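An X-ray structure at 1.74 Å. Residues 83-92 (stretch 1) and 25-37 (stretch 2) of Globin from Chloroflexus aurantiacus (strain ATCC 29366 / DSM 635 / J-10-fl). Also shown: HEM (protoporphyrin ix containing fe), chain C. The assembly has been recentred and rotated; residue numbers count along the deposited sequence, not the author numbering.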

ATOM      1  N   ARG A  83       2.790  13.222  -4.969  1.00 11.53           N
ATOM      2  CA  ARG A  83       2.147  12.383  -5.995  1.00 13.61           C
ATOM      3  C   ARG A  83       3.164  11.490  -6.714  1.00 10.67           C
ATOM      4  O   ARG A  83       2.894  10.328  -7.023  1.00 11.16           O
ATOM      5  CB  ARG A  83       1.419  13.258  -7.014  1.00 20.63           C
ATOM      6  CG  ARG A  83       0.310  14.084  -6.409  1.00 34.37           C
ATOM      7  CD  ARG A  83      -0.306  15.024  -7.438  1.00 49.01           C
ATOM      8  NE  ARG A  83      -1.376  14.377  -8.194  1.00 61.21           N
ATOM      9  CZ  ARG A  83      -2.294  15.031  -8.905  1.00 70.78           C
ATOM     10  NH1 ARG A  83      -2.274  16.358  -8.964  1.00 69.58           N
ATOM     11  NH2 ARG A  83      -3.235  14.355  -9.559  1.00 75.06           N
ATOM     12  N   GLU A  84       4.346  12.033  -6.949  1.00  9.24           N
ATOM     13  CA  GLU A  84       5.405  11.291  -7.616  1.00  8.08           C
ATOM     14  C   GLU A  84       6.013  10.267  -6.644  1.00  9.99           C
ATOM     15  O   GLU A  84       6.348   9.131  -7.012  1.00  9.59           O
ATOM     16  CB  GLU A  84       6.485  12.256  -8.131  1.00 13.57           C
ATOM     17  CG  GLU A  84       6.087  13.106  -9.318  1.00 15.51           C
ATOM     18  CD  GLU A  84       5.157  14.248  -8.967  1.00 15.06           C
ATOM     19  OE1 GLU A  84       5.266  14.814  -7.859  1.00 14.41           O
ATOM     20  OE2 GLU A  84       4.287  14.611  -9.798  1.00 15.45           O
ATOM     21  N   ARG A  85       6.156  10.665  -5.387  1.00 12.67           N
ATOM     22  CA  ARG A  85       6.628   9.751  -4.350  1.00 10.67           C
ATOM     23  C   ARG A  85       5.725   8.533  -4.283  1.00 10.38           C
ATOM     24  O   ARG A  85       6.197   7.374  -4.267  1.00  9.56           O
ATOM     25  CB  ARG A  85       6.654  10.470  -2.991  1.00 10.70           C
ATOM     26  CG  ARG A  85       7.088   9.643  -1.777  1.00 10.67           C
ATOM     27  CD  ARG A  85       6.536  10.269  -0.489  1.00 17.45           C
ATOM     28  NE  ARG A  85       5.078  10.439  -0.549  1.00 16.33           N
ATOM     29  CZ  ARG A  85       4.374  11.297   0.186  1.00 12.61           C
ATOM     30  NH1 ARG A  85       4.963  12.083   1.075  1.00 12.40           N
ATOM     31  NH2 ARG A  85       3.056  11.360   0.050  1.00 22.73           N
ATOM     32  N   ASP A  86       4.427   8.817  -4.190  1.00 12.03           N
ATOM     33  CA  ASP A  86       3.411   7.788  -4.040  1.00  9.46           C
ATOM     34  C   ASP A  86       3.413   6.836  -5.238  1.00 12.04           C
ATOM     35  O   ASP A  86       3.324   5.618  -5.076  1.00 12.03           O
ATOM     36  CB  ASP A  86       2.012   8.397  -3.876  1.00 10.80           C
ATOM     37  CG  ASP A  86       1.786   9.042  -2.535  1.00 24.45           C
ATOM     38  OD1 ASP A  86       2.663   8.947  -1.666  1.00 16.97           O
ATOM     39  OD2 ASP A  86       0.695   9.637  -2.361  1.00 28.98           O
ATOM     40  N   ALA A  87       3.535   7.382  -6.441  1.00  8.64           N
ATOM     41  CA  ALA A  87       3.555   6.547  -7.636  1.00  9.59           C
ATOM     42  C   ALA A  87       4.801   5.651  -7.674  1.00 10.87           C
ATOM     43  O   ALA A  87       4.698   4.458  -7.910  1.00  7.99           O
ATOM     44  CB  ALA A  87       3.458   7.412  -8.901  1.00 14.12           C
ATOM     45  N   TRP A  88       5.978   6.213  -7.402  1.00 10.60           N
ATOM     46  CA  TRP A  88       7.191   5.432  -7.370  1.00 10.44           C
ATOM     47  C   TRP A  88       7.100   4.269  -6.359  1.00 10.65           C
ATOM     48  O   TRP A  88       7.392   3.101  -6.669  1.00  8.88           O
ATOM     49  CB  TRP A  88       8.350   6.359  -7.026  1.00  8.25           C
ATOM     50  CG  TRP A  88       9.674   5.762  -7.291  1.00  6.67           C
ATOM     51  CD1 TRP A  88      10.458   5.964  -8.386  1.00  7.22           C
ATOM     52  CD2 TRP A  88      10.394   4.853  -6.449  1.00  9.25           C
ATOM     53  NE1 TRP A  88      11.616   5.261  -8.272  1.00 10.27           N
ATOM     54  CE2 TRP A  88      11.606   4.561  -7.106  1.00  9.10           C
ATOM     55  CE3 TRP A  88      10.149   4.280  -5.191  1.00 12.40           C
ATOM     56  CZ2 TRP A  88      12.569   3.705  -6.562  1.00 10.42           C
ATOM     57  CZ3 TRP A  88      11.103   3.422  -4.659  1.00 15.19           C
ATOM     58  CH2 TRP A  88      12.292   3.140  -5.355  1.00 10.84           C
ATOM     59  N   LEU A  89       6.657   4.592  -5.157  1.00  9.43           N
ATOM     60  CA  LEU A  89       6.605   3.612  -4.067  1.00  9.34           C
ATOM     61  C   LEU A  89       5.589   2.520  -4.384  1.00 11.60           C
ATOM     62  O   LEU A  89       5.849   1.342  -4.136  1.00 12.42           O
ATOM     63  CB  LEU A  89       6.268   4.306  -2.759  1.00  8.20           C
ATOM     64  CG  LEU A  89       6.628   3.599  -1.476  1.00 25.56           C
ATOM     65  CD1 LEU A  89       8.127   3.310  -1.416  1.00 21.37           C
ATOM     66  CD2 LEU A  89       6.211   4.506  -0.347  1.00 30.00           C
ATOM     67  N   GLU A  90       4.445   2.895  -4.957  1.00  9.61           N
ATOM     68  CA  GLU A  90       3.455   1.899  -5.378  1.00  9.79           C
ATOM     69  C   GLU A  90       4.111   0.829  -6.255  1.00 11.16           C
ATOM     70  O   GLU A  90       3.943  -0.388  -6.041  1.00 12.06           O
ATOM     71  CB  GLU A  90       2.300   2.560  -6.142  1.00 10.35           C
ATOM     72  CG  GLU A  90       1.302   1.562  -6.707  1.00 14.22           C
ATOM     73  CD  GLU A  90       0.194   2.184  -7.533  1.00 14.19           C
ATOM     74  OE1 GLU A  90      -0.062   3.402  -7.391  1.00 13.20           O
ATOM     75  OE2 GLU A  90      -0.466   1.434  -8.286  1.00 13.89           O
ATOM     76  N   HIS A  91       4.852   1.284  -7.257  1.00  9.42           N
ATOM     77  CA  HIS A  91       5.379   0.354  -8.231  1.00 10.28           C
ATOM     78  C   HIS A  91       6.556  -0.427  -7.688  1.00  9.38           C
ATOM     79  O   HIS A  91       6.703  -1.601  -8.012  1.00 14.39           O
ATOM     80  CB  HIS A  91       5.746   1.094  -9.507  1.00 10.92           C
ATOM     81  CG  HIS A  91       4.568   1.745 -10.154  1.00 11.61           C
ATOM     82  ND1 HIS A  91       3.352   1.109 -10.284  1.00 16.22           N
ATOM     83  CD2 HIS A  91       4.411   2.972 -10.701  1.00 12.56           C
ATOM     84  CE1 HIS A  91       2.496   1.920 -10.873  1.00 14.74           C
ATOM     85  NE2 HIS A  91       3.113   3.056 -11.134  1.00 16.37           N
ATOM     86  N   MET A  92       7.377   0.187  -6.836  1.00  8.11           N
ATOM     87  CA  MET A  92       8.515  -0.561  -6.313  1.00  8.25           C
ATOM     88  C   MET A  92       8.035  -1.563  -5.290  1.00  9.42           C
ATOM     89  O   MET A  92       8.536  -2.694  -5.213  1.00 12.34           O
ATOM     90  CB  MET A  92       9.586   0.334  -5.678  1.00  8.93           C
ATOM     91  CG  MET A  92      10.842  -0.483  -5.238  1.00 10.73           C
ATOM     92  SD  MET A  92      11.696  -1.308  -6.623  1.00 13.06           S
ATOM     93  CE  MET A  92      12.490   0.070  -7.417  1.00 10.48           C
TER
HETATM   94  CHA HEM C 201      17.189   7.676 -11.609  1.00 10.28           C
HETATM   95  CHB HEM C 201      16.948   5.307  -7.374  1.00 11.58           C
HETATM   96  CHC HEM C 201      12.897   7.788  -6.262  1.00 11.04           C
HETATM   97  CHD HEM C 201      12.645   9.155 -10.909  1.00 11.20           C
HETATM   98  C1A HEM C 201      17.503   6.863 -10.550  1.00 11.53           C
HETATM   99  C2A HEM C 201      18.742   6.122 -10.382  1.00 12.40           C
HETATM  100  C3A HEM C 201      18.676   5.478  -9.208  1.00 11.45           C
HETATM  101  C4A HEM C 201      17.388   5.794  -8.592  1.00  9.78           C
HETATM  102  CMA HEM C 201      19.699   4.527  -8.514  1.00 11.11           C
HETATM  103  CAA HEM C 201      19.905   6.129 -11.399  1.00 12.25           C
HETATM  104  CBA HEM C 201      20.979   7.070 -10.829  1.00 14.95           C
HETATM  105  CGA HEM C 201      22.059   7.260 -11.879  1.00 17.51           C
HETATM  106  O1A HEM C 201      21.794   7.900 -12.924  1.00 29.44           O
HETATM  107  O2A HEM C 201      23.197   6.787 -11.673  1.00 13.29           O
HETATM  108  C1B HEM C 201      15.837   5.784  -6.693  1.00 10.49           C
HETATM  109  C2B HEM C 201      15.438   5.435  -5.347  1.00  7.91           C
HETATM  110  C3B HEM C 201      14.326   6.149  -5.060  1.00  9.98           C
HETATM  111  C4B HEM C 201      13.977   6.929  -6.203  1.00 11.84           C
HETATM  112  CMB HEM C 201      16.191   4.426  -4.447  1.00 10.39           C
HETATM  113  CAB HEM C 201      13.443   6.192  -3.794  1.00 13.51           C
HETATM  114  CBB HEM C 201      13.563   5.213  -2.896  1.00 24.84           C
HETATM  115  C1C HEM C 201      12.443   8.363  -7.424  1.00  7.48           C
HETATM  116  C2C HEM C 201      11.203   9.106  -7.596  1.00  9.18           C
HETATM  117  C3C HEM C 201      11.174   9.478  -8.901  1.00 12.62           C
HETATM  118  C4C HEM C 201      12.341   8.970  -9.579  1.00 11.25           C
HETATM  119  CMC HEM C 201      10.197   9.406  -6.447  1.00  7.59           C
HETATM  120  CAC HEM C 201      10.066  10.237  -9.632  1.00 13.37           C
HETATM  121  CBC HEM C 201       8.850  10.064  -9.127  1.00 30.69           C
HETATM  122  C1D HEM C 201      13.872   8.937 -11.496  1.00  9.72           C
HETATM  123  C2D HEM C 201      14.289   9.349 -12.832  1.00 11.85           C
HETATM  124  C3D HEM C 201      15.561   8.945 -13.011  1.00 10.17           C
HETATM  125  C4D HEM C 201      15.971   8.259 -11.802  1.00  9.52           C
HETATM  126  CMD HEM C 201      13.413  10.132 -13.823  1.00 10.03           C
HETATM  127  CAD HEM C 201      16.448   9.142 -14.251  1.00 17.77           C
HETATM  128  CBD HEM C 201      16.348   7.879 -15.094  1.00 31.62           C
HETATM  129  CGD HEM C 201      17.218   7.954 -16.313  1.00 26.17           C
HETATM  130  O1D HEM C 201      16.992   7.122 -17.229  1.00 25.73           O
HETATM  131  O2D HEM C 201      18.111   8.843 -16.376  1.00 27.56           O
HETATM  132  NA  HEM C 201      16.712   6.649  -9.428  1.00  9.46           N
HETATM  133  NB  HEM C 201      14.929   6.700  -7.180  1.00 10.78           N
HETATM  134  NC  HEM C 201      13.107   8.336  -8.636  1.00 11.14           N
HETATM  135  ND  HEM C 201      14.927   8.285 -10.915  1.00 12.06           N
HETATM  136 FE   HEM C 201      14.878   7.479  -9.059  1.00  9.58          FE
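Stretch 2 (25-37) ARVEADPRLRHLF

What holds the two stretches together most firmly? His91 is clamped at both ring nitrogens: its NE2 donates to Asp30 OD2 at 2.7 Å, while its ND1 accepts from Arg26 NE at 2.9 Å. Because ND1 serves as acceptor, the ring proton sits on NE2, facing the carboxylate. Next to it, Arg32 NH2 forms a salt bridge with Glu90 OE1 at 2.9 Å.

What keeps Arg32 in place? Asp30 OD1 accepts from Arg32 N at 2.9 Å and from Arg32 NE at 3.1 Å, so the loop braces its own arginine. Water 1 extends the link, accepting from Arg32 NH1 at 2.9 Å and donating to Glu90 OE1 at 2.8 Å.

How does the backbone of stretch 2 run? It leaves a helix at 25-28 and continues through loop or turn, with helical angles at 34-36, against the continuous helix 83-92. The direction is antiparallel: Arg26 CA lies 6.2 Å from His91 CA, and Leu33 CA lies 6.7 Å from Glu84 CA.

Where does the packing take over? Arg26 CB covers one face of the His91 ring, 3.8 Å from its centroid. Ala87 CB meets Arg32 CZ at 3.5 Å and Leu33 CD1 at 3.8 Å. Farther out, Leu36 CD1 approaches Glu84 CG at 4.2 Å, and Leu33 CD2 reaches heme CBC at 3.1 Å.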

ATOM      1  N   ALA A  25       8.437  -1.753 -16.094  1.00 13.83           N
ATOM      2  CA  ALA A  25       7.243  -1.997 -16.906  1.00 17.02           C
ATOM      3  C   ALA A  25       6.094  -1.128 -16.407  1.00 14.85           C
ATOM      4  O   ALA A  25       5.331  -0.545 -17.200  1.00 14.27           O
ATOM      5  CB  ALA A  25       6.848  -3.484 -16.874  1.00 16.21           C
ATOM      6  N   ARG A  26       5.986  -1.043 -15.091  1.00 12.91           N
ATOM      7  CA  ARG A  26       4.970  -0.243 -14.436  1.00 13.22           C
ATOM      8  C   ARG A  26       5.227   1.243 -14.636  1.00 20.10           C
ATOM      9  O   ARG A  26       4.311   1.992 -14.920  1.00 18.95           O
ATOM     10  CB  ARG A  26       4.916  -0.606 -12.942  1.00 14.64           C
ATOM     11  CG  ARG A  26       4.434  -2.018 -12.769  1.00 17.35           C
ATOM     12  CD  ARG A  26       4.496  -2.511 -11.362  1.00 29.35           C
ATOM     13  NE  ARG A  26       3.523  -1.758 -10.604  1.00 41.45           N
ATOM     14  CZ  ARG A  26       2.395  -2.235 -10.100  1.00 25.22           C
ATOM     15  NH1 ARG A  26       2.064  -3.513 -10.210  1.00 22.53           N
ATOM     16  NH2 ARG A  26       1.602  -1.402  -9.456  1.00 32.32           N
ATOM     17  N   VAL A  27       6.475   1.672 -14.503  1.00 15.62           N
ATOM     18  CA  VAL A  27       6.825   3.065 -14.774  1.00 11.45           C
ATOM     19  C   VAL A  27       6.413   3.437 -16.187  1.00 15.55           C
ATOM     20  O   VAL A  27       5.784   4.469 -16.407  1.00 17.84           O
ATOM     21  CB  VAL A  27       8.328   3.304 -14.570  1.00 13.88           C
ATOM     22  CG1 VAL A  27       8.747   4.683 -15.054  1.00 20.87           C
ATOM     23  CG2 VAL A  27       8.668   3.120 -13.139  1.00 13.16           C
ATOM     24  N   GLU A  28       6.718   2.577 -17.156  1.00 13.77           N
ATOM     25  CA  GLU A  28       6.488   2.942 -18.539  1.00 20.39           C
ATOM     26  C   GLU A  28       4.988   3.120 -18.766  1.00 19.89           C
ATOM     27  O   GLU A  28       4.577   3.934 -19.582  1.00 20.44           O
ATOM     28  CB  GLU A  28       7.072   1.894 -19.493  1.00 29.38           C
ATOM     29  CG  GLU A  28       7.215   2.429 -20.918  1.00 42.53           C
ATOM     30  CD  GLU A  28       8.274   1.704 -21.733  1.00 37.83           C
ATOM     31  OE1 GLU A  28       8.786   0.654 -21.281  1.00 31.34           O
ATOM     32  OE2 GLU A  28       8.593   2.198 -22.829  1.00 36.36           O
ATOM     33  N   ALA A  29       4.176   2.366 -18.025  1.00 16.66           N
ATOM     34  CA  ALA A  29       2.719   2.365 -18.221  1.00 15.73           C
ATOM     35  C   ALA A  29       1.986   3.375 -17.337  1.00 21.14           C
ATOM     36  O   ALA A  29       0.751   3.429 -17.352  1.00 19.78           O
ATOM     37  CB  ALA A  29       2.165   0.971 -17.975  1.00 15.36           C
ATOM     38  N   ASP A  30       2.727   4.173 -16.576  1.00 18.74           N
ATOM     39  CA  ASP A  30       2.131   5.112 -15.633  1.00 17.04           C
ATOM     40  C   ASP A  30       2.367   6.565 -16.031  1.00 17.39           C
ATOM     41  O   ASP A  30       3.472   7.077 -15.851  1.00 15.50           O
ATOM     42  CB  ASP A  30       2.708   4.885 -14.240  1.00 18.38           C
ATOM     43  CG  ASP A  30       1.987   5.696 -13.167  1.00 20.94           C
ATOM     44  OD1 ASP A  30       1.169   6.579 -13.512  1.00 13.06           O
ATOM     45  OD2 ASP A  30       2.250   5.451 -11.970  1.00 20.17           O
ATOM     46  N   PRO A  31       1.322   7.249 -16.521  1.00 14.09           N
ATOM     47  CA  PRO A  31       1.510   8.647 -16.943  1.00 18.48           C
ATOM     48  C   PRO A  31       1.953   9.605 -15.842  1.00 13.75           C
ATOM     49  O   PRO A  31       2.375  10.727 -16.140  1.00 16.55           O
ATOM     50  CB  PRO A  31       0.115   9.048 -17.450  1.00 20.71           C
ATOM     51  CG  PRO A  31      -0.562   7.792 -17.780  1.00 26.81           C
ATOM     52  CD  PRO A  31      -0.024   6.751 -16.859  1.00 15.25           C
ATOM     53  N   ARG A  32       1.826   9.204 -14.584  1.00 15.11           N
ATOM     54  CA  ARG A  32       2.279  10.052 -13.478  1.00 14.35           C
ATOM     55  C   ARG A  32       3.786  10.191 -13.472  1.00 14.27           C
ATOM     56  O   ARG A  32       4.309  11.177 -12.956  1.00 16.36           O
ATOM     57  CB  ARG A  32       1.820   9.483 -12.140  1.00 13.16           C
ATOM     58  CG  ARG A  32       0.323   9.383 -11.994  1.00 13.02           C
ATOM     59  CD  ARG A  32      -0.018   8.787 -10.659  1.00 15.68           C
ATOM     60  NE  ARG A  32       0.258   7.356 -10.614  1.00 17.80           N
ATOM     61  CZ  ARG A  32       0.148   6.609  -9.526  1.00 17.74           C
ATOM     62  NH1 ARG A  32      -0.204   7.153  -8.373  1.00 16.69           N
ATOM     63  NH2 ARG A  32       0.411   5.312  -9.585  1.00 12.74           N
ATOM     64  N   LEU A  33       4.477   9.199 -14.041  1.00 17.01           N
ATOM     65  CA  LEU A  33       5.931   9.108 -13.941  1.00 14.14           C
ATOM     66  C   LEU A  33       6.653   9.173 -15.264  1.00 13.96           C
ATOM     67  O   LEU A  33       7.743   9.716 -15.319  1.00 11.94           O
ATOM     68  CB  LEU A  33       6.339   7.811 -13.273  1.00 11.25           C
ATOM     69  CG  LEU A  33       5.959   7.725 -11.805  1.00 11.59           C
ATOM     70  CD1 LEU A  33       6.269   6.323 -11.273  1.00 15.13           C
ATOM     71  CD2 LEU A  33       6.646   8.795 -10.972  1.00 18.82           C
ATOM     72  N   ARG A  34       6.035   8.617 -16.312  1.00 15.50           N
ATOM     73  CA  ARG A  34       6.754   8.288 -17.540  1.00 13.84           C
ATOM     74  C   ARG A  34       7.451   9.529 -18.091  1.00 15.89           C
ATOM     75  O   ARG A  34       8.605   9.460 -18.518  1.00 15.37           O
ATOM     76  CB  ARG A  34       5.815   7.675 -18.596  1.00 17.08           C
ATOM     77  CG  ARG A  34       6.487   7.399 -19.959  1.00 17.00           C
ATOM     78  CD  ARG A  34       7.712   6.525 -19.750  1.00 22.05           C
ATOM     79  NE  ARG A  34       8.511   6.240 -20.946  1.00 24.34           N
ATOM     80  CZ  ARG A  34       9.554   6.956 -21.360  1.00 21.52           C
ATOM     81  NH1 ARG A  34       9.945   8.051 -20.709  1.00 19.58           N
ATOM     82  NH2 ARG A  34      10.230   6.559 -22.429  1.00 19.25           N
ATOM     83  N   HIS A  35       6.765  10.670 -18.033  1.00 12.15           N
ATOM     84  CA  HIS A  35       7.261  11.898 -18.635  1.00 15.58           C
ATOM     85  C   HIS A  35       8.576  12.402 -18.034  1.00 18.10           C
ATOM     86  O   HIS A  35       9.301  13.189 -18.657  1.00 17.71           O
ATOM     87  CB  HIS A  35       6.206  12.989 -18.508  1.00 17.42           C
ATOM     88  CG  HIS A  35       5.933  13.395 -17.092  1.00 18.82           C
ATOM     89  ND1 HIS A  35       6.507  14.505 -16.517  1.00 16.27           N
ATOM     90  CD2 HIS A  35       5.172  12.827 -16.128  1.00 21.56           C
ATOM     91  CE1 HIS A  35       6.090  14.620 -15.268  1.00 24.87           C
ATOM     92  NE2 HIS A  35       5.279  13.612 -15.006  1.00 21.89           N
ATOM     93  N   LEU A  36       8.887  11.950 -16.831  1.00 12.54           N
ATOM     94  CA  LEU A  36      10.100  12.380 -16.155  1.00 11.13           C
ATOM     95  C   LEU A  36      11.329  11.665 -16.669  1.00 12.40           C
ATOM     96  O   LEU A  36      12.453  12.159 -16.505  1.00 11.37           O
ATOM     97  CB  LEU A  36       9.973  12.149 -14.650  1.00 11.71           C
ATOM     98  CG  LEU A  36       8.977  13.060 -13.916  1.00 18.15           C
ATOM     99  CD1 LEU A  36       8.847  12.639 -12.435  1.00 25.41           C
ATOM    100  CD2 LEU A  36       9.375  14.488 -14.023  1.00 17.80           C
ATOM    101  N   PHE A  37      11.110  10.499 -17.259  1.00 11.63           N
ATOM    102  CA  PHE A  37      12.173   9.633 -17.711  1.00 11.24           C
ATOM    103  C   PHE A  37      12.552   9.932 -19.163  1.00 12.37           C
ATOM    104  O   PHE A  37      11.740  10.458 -19.930  1.00 14.60           O
ATOM    105  CB  PHE A  37      11.745   8.163 -17.575  1.00 13.32           C
ATOM    106  CG  PHE A  37      11.677   7.670 -16.143  1.00 12.27           C
ATOM    107  CD1 PHE A  37      10.606   7.990 -15.326  1.00 13.06           C
ATOM    108  CD2 PHE A  37      12.698   6.904 -15.620  1.00 12.95           C
ATOM    109  CE1 PHE A  37      10.556   7.545 -14.014  1.00 13.76           C
ATOM    110  CE2 PHE A  37      12.650   6.451 -14.297  1.00 14.54           C
ATOM    111  CZ  PHE A  37      11.594   6.766 -13.507  1.00 11.93           C
TER
HETATM  112  O   HOH W   1       0.243   5.737  -5.882  1.00 15.20           O
HETATM  113  O   HOH W   2       0.158   9.903  -7.338  1.00 16.09           O
HETATM  114  O   HOH W   3       2.836  12.645 -10.978  1.00 25.00           O
HETATM  115  O   HOH W   4       4.671  14.983 -12.145  1.00 36.70           O
HETATM  116  O   HOH W   5      13.969   5.726  -9.935  1.00 10.82           O